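Local coordinates for hypothetical conserved protein, GK1056 (Geobacillus kaustophilus, PDB 2QYH), which is of unknown function but belongs to the haloacid dehalogenase-like hydrolases and is probably a magnesium-dependent phosphatase, at residues Q80-E85 with P163-V168. Numbering follows the deposited sequence.
Sequences QPLRRE and PEFRFV
Phe165, the first residue of strand 165-171, meets Leu82 just ahead of helix 84-96. Its CB does not aim at 80-85; with CG anti to the carbonyl carbon (chi1 -68°), the ring swings across, and CE1 comes 3.7 Å from Leu82 CG, the two side chains meeting at a slant. Farther out, CZ lies 4.4 Å from Arg83 O, which sits at the ring edge near its plane. Lys86 and Leu90 of the helix and Val177 of the neighbouring strand also touch this ring. The contact joins the start of helix 84-96 to an edge strand of the smaller, antiparallel sheet, consistent with the cap domain of a HAD hydrolase; residues 80-83 lead into that helix from strand 75-79 of the larger sheet. Nearer the surface, Arg83, at the N-cap position, starts toward 163-168 and bends at chi3 (53°). Glu164 OE1, in a long, weak ion pair with Lys86, lies 4.1 Å from Arg83 NH1 but well out of the guanidinium plane, so that charge alone draws the two. By contrast, Arg83 NH2 gives Glu85 OE1, at the guanidinium edge and in its plane, a weak hydrogen bond of 3.4 Å that is part of a salt bridge, though Glu85 is poorly ordered.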
loop_
_atom_site.group_PDB
_atom_site.type_symbol
_atom_site.label_atom_id
_atom_site.label_comp_id
_atom_site.label_asym_id
_atom_site.label_seq_id
_atom_site.Cartn_x
_atom_site.Cartn_y
_atom_site.Cartn_z
ATOM N N GLN D 80 -9.406 -12.180 -17.700
ATOM C CA GLN D 80 -8.861 -12.750 -18.916
ATOM C C GLN D 80 -7.369 -13.056 -18.740
ATOM O O GLN D 80 -6.520 -12.185 -18.921
ATOM C CB GLN D 80 -9.053 -11.761 -20.063
ATOM C CG GLN D 80 -8.694 -12.288 -21.435
ATOM C CD GLN D 80 -8.480 -11.164 -22.441
ATOM O OE1 GLN D 80 -9.242 -10.190 -22.482
ATOM N NE2 GLN D 80 -7.442 -11.298 -23.263
ATOM N N PRO D 81 -7.036 -14.297 -18.361
ATOM C CA PRO D 81 -5.634 -14.679 -18.179
ATOM C C PRO D 81 -4.939 -14.694 -19.530
ATOM O O PRO D 81 -5.594 -14.763 -20.574
ATOM C CB PRO D 81 -5.721 -16.095 -17.610
ATOM C CG PRO D 81 -7.062 -16.145 -16.969
ATOM C CD PRO D 81 -7.936 -15.379 -17.926
ATOM N N LEU D 82 -3.614 -14.618 -19.507
ATOM C CA LEU D 82 -2.821 -14.687 -20.726
ATOM C C LEU D 82 -2.865 -16.162 -21.133
ATOM O O LEU D 82 -2.928 -17.036 -20.264
ATOM C CB LEU D 82 -1.381 -14.275 -20.425
ATOM C CG LEU D 82 -0.856 -12.925 -20.915
ATOM C CD1 LEU D 82 -1.961 -11.871 -20.958
ATOM C CD2 LEU D 82 0.289 -12.500 -19.998
ATOM N N ARG D 83 -2.856 -16.443 -22.435
ATOM C CA ARG D 83 -2.876 -17.832 -22.914
ATOM C C ARG D 83 -1.607 -18.546 -22.458
ATOM O O ARG D 83 -0.511 -18.228 -22.929
ATOM C CB ARG D 83 -2.963 -17.868 -24.441
ATOM C CG ARG D 83 -4.287 -17.373 -24.987
ATOM C CD ARG D 83 -4.263 -17.262 -26.499
ATOM N NE ARG D 83 -3.834 -18.504 -27.135
ATOM C CZ ARG D 83 -3.635 -18.638 -28.443
ATOM N NH1 ARG D 83 -3.832 -17.606 -29.253
ATOM N NH2 ARG D 83 -3.233 -19.801 -28.940
ATOM N N ARG D 84 -1.758 -19.506 -21.545
ATOM C CA ARG D 84 -0.614 -20.240 -21.007
ATOM C C ARG D 84 0.306 -20.773 -22.104
ATOM O O ARG D 84 1.533 -20.686 -22.003
ATOM C CB ARG D 84 -1.088 -21.391 -20.123
ATOM C CG ARG D 84 0.035 -22.028 -19.330
ATOM C CD ARG D 84 -0.478 -23.108 -18.408
ATOM N NE ARG D 84 -1.259 -24.096 -19.142
ATOM C CZ ARG D 84 -1.673 -25.252 -18.634
ATOM N NH1 ARG D 84 -1.379 -25.575 -17.380
ATOM N NH2 ARG D 84 -2.381 -26.089 -19.384
ATOM N N GLU D 85 -0.299 -21.324 -23.149
ATOM C CA GLU D 85 0.439 -21.862 -24.286
ATOM C C GLU D 85 1.443 -20.828 -24.795
ATOM O O GLU D 85 2.644 -21.094 -24.893
ATOM C CB GLU D 85 -0.546 -22.212 -25.402
ATOM C CG GLU D 85 0.084 -22.690 -26.694
ATOM C CD GLU D 85 -0.804 -22.418 -27.893
ATOM O OE1 GLU D 85 -2.013 -22.725 -27.819
ATOM O OE2 GLU D 85 -0.291 -21.898 -28.909
ATOM N N PRO D 163 1.887 -12.088 -32.156
ATOM C CA PRO D 163 0.810 -11.129 -32.405
ATOM C C PRO D 163 -0.364 -11.292 -31.437
ATOM O O PRO D 163 -1.277 -10.468 -31.427
ATOM C CB PRO D 163 0.426 -11.414 -33.857
ATOM C CG PRO D 163 0.735 -12.883 -34.003
ATOM C CD PRO D 163 2.068 -12.988 -33.309
ATOM N N GLU D 164 -0.343 -12.355 -30.633
ATOM C CA GLU D 164 -1.410 -12.583 -29.661
ATOM C C GLU D 164 -1.168 -11.768 -28.394
ATOM O O GLU D 164 -2.023 -11.701 -27.505
ATOM C CB GLU D 164 -1.545 -14.071 -29.316
ATOM C CG GLU D 164 -0.258 -14.857 -29.346
ATOM C CD GLU D 164 0.097 -15.313 -30.746
ATOM O OE1 GLU D 164 -0.711 -16.056 -31.340
ATOM O OE2 GLU D 164 1.175 -14.931 -31.246
ATOM N N PHE D 165 0.008 -11.154 -28.316
ATOM C CA PHE D 165 0.352 -10.304 -27.184
ATOM C C PHE D 165 0.606 -8.893 -27.704
ATOM O O PHE D 165 0.790 -8.692 -28.903
ATOM C CB PHE D 165 1.620 -10.788 -26.480
ATOM C CG PHE D 165 1.473 -12.100 -25.777
ATOM C CD1 PHE D 165 0.309 -12.410 -25.084
ATOM C CD2 PHE D 165 2.523 -13.013 -25.765
ATOM C CE1 PHE D 165 0.191 -13.611 -24.385
ATOM C CE2 PHE D 165 2.416 -14.210 -25.072
ATOM C CZ PHE D 165 1.243 -14.509 -24.379
ATOM N N ARG D 166 0.603 -7.920 -26.801
ATOM C CA ARG D 166 0.881 -6.538 -27.164
ATOM C C ARG D 166 1.997 -6.062 -26.246
ATOM O O ARG D 166 1.842 -6.052 -25.027
ATOM C CB ARG D 166 -0.349 -5.657 -26.973
ATOM C CG ARG D 166 -0.061 -4.160 -27.088
ATOM C CD ARG D 166 0.199 -3.691 -28.519
ATOM N NE ARG D 166 -0.890 -4.074 -29.411
ATOM C CZ ARG D 166 -0.866 -5.150 -30.194
ATOM N NH1 ARG D 166 0.202 -5.938 -30.203
ATOM N NH2 ARG D 166 -1.925 -5.460 -30.932
ATOM N N PHE D 167 3.127 -5.686 -26.830
ATOM C CA PHE D 167 4.254 -5.217 -26.045
ATOM C C PHE D 167 4.242 -3.691 -25.975
ATOM O O PHE D 167 4.363 -3.013 -26.996
ATOM C CB PHE D 167 5.562 -5.732 -26.658
ATOM C CG PHE D 167 5.626 -7.233 -26.767
ATOM C CD1 PHE D 167 4.944 -7.901 -27.776
ATOM C CD2 PHE D 167 6.322 -7.987 -25.820
ATOM C CE1 PHE D 167 4.948 -9.294 -27.836
ATOM C CE2 PHE D 167 6.330 -9.382 -25.874
ATOM C CZ PHE D 167 5.644 -10.036 -26.879
ATOM N N VAL D 168 4.075 -3.161 -24.767
ATOM C CA VAL D 168 4.035 -1.720 -24.542
ATOM C C VAL D 168 5.179 -1.348 -23.606
ATOM O O VAL D 168 5.172 -1.711 -22.426
ATOM C CB VAL D 168 2.696 -1.294 -23.899
ATOM C CG1 VAL D 168 2.631 0.223 -23.757
ATOM C CG2 VAL D 168 1.534 -1.809 -24.737
#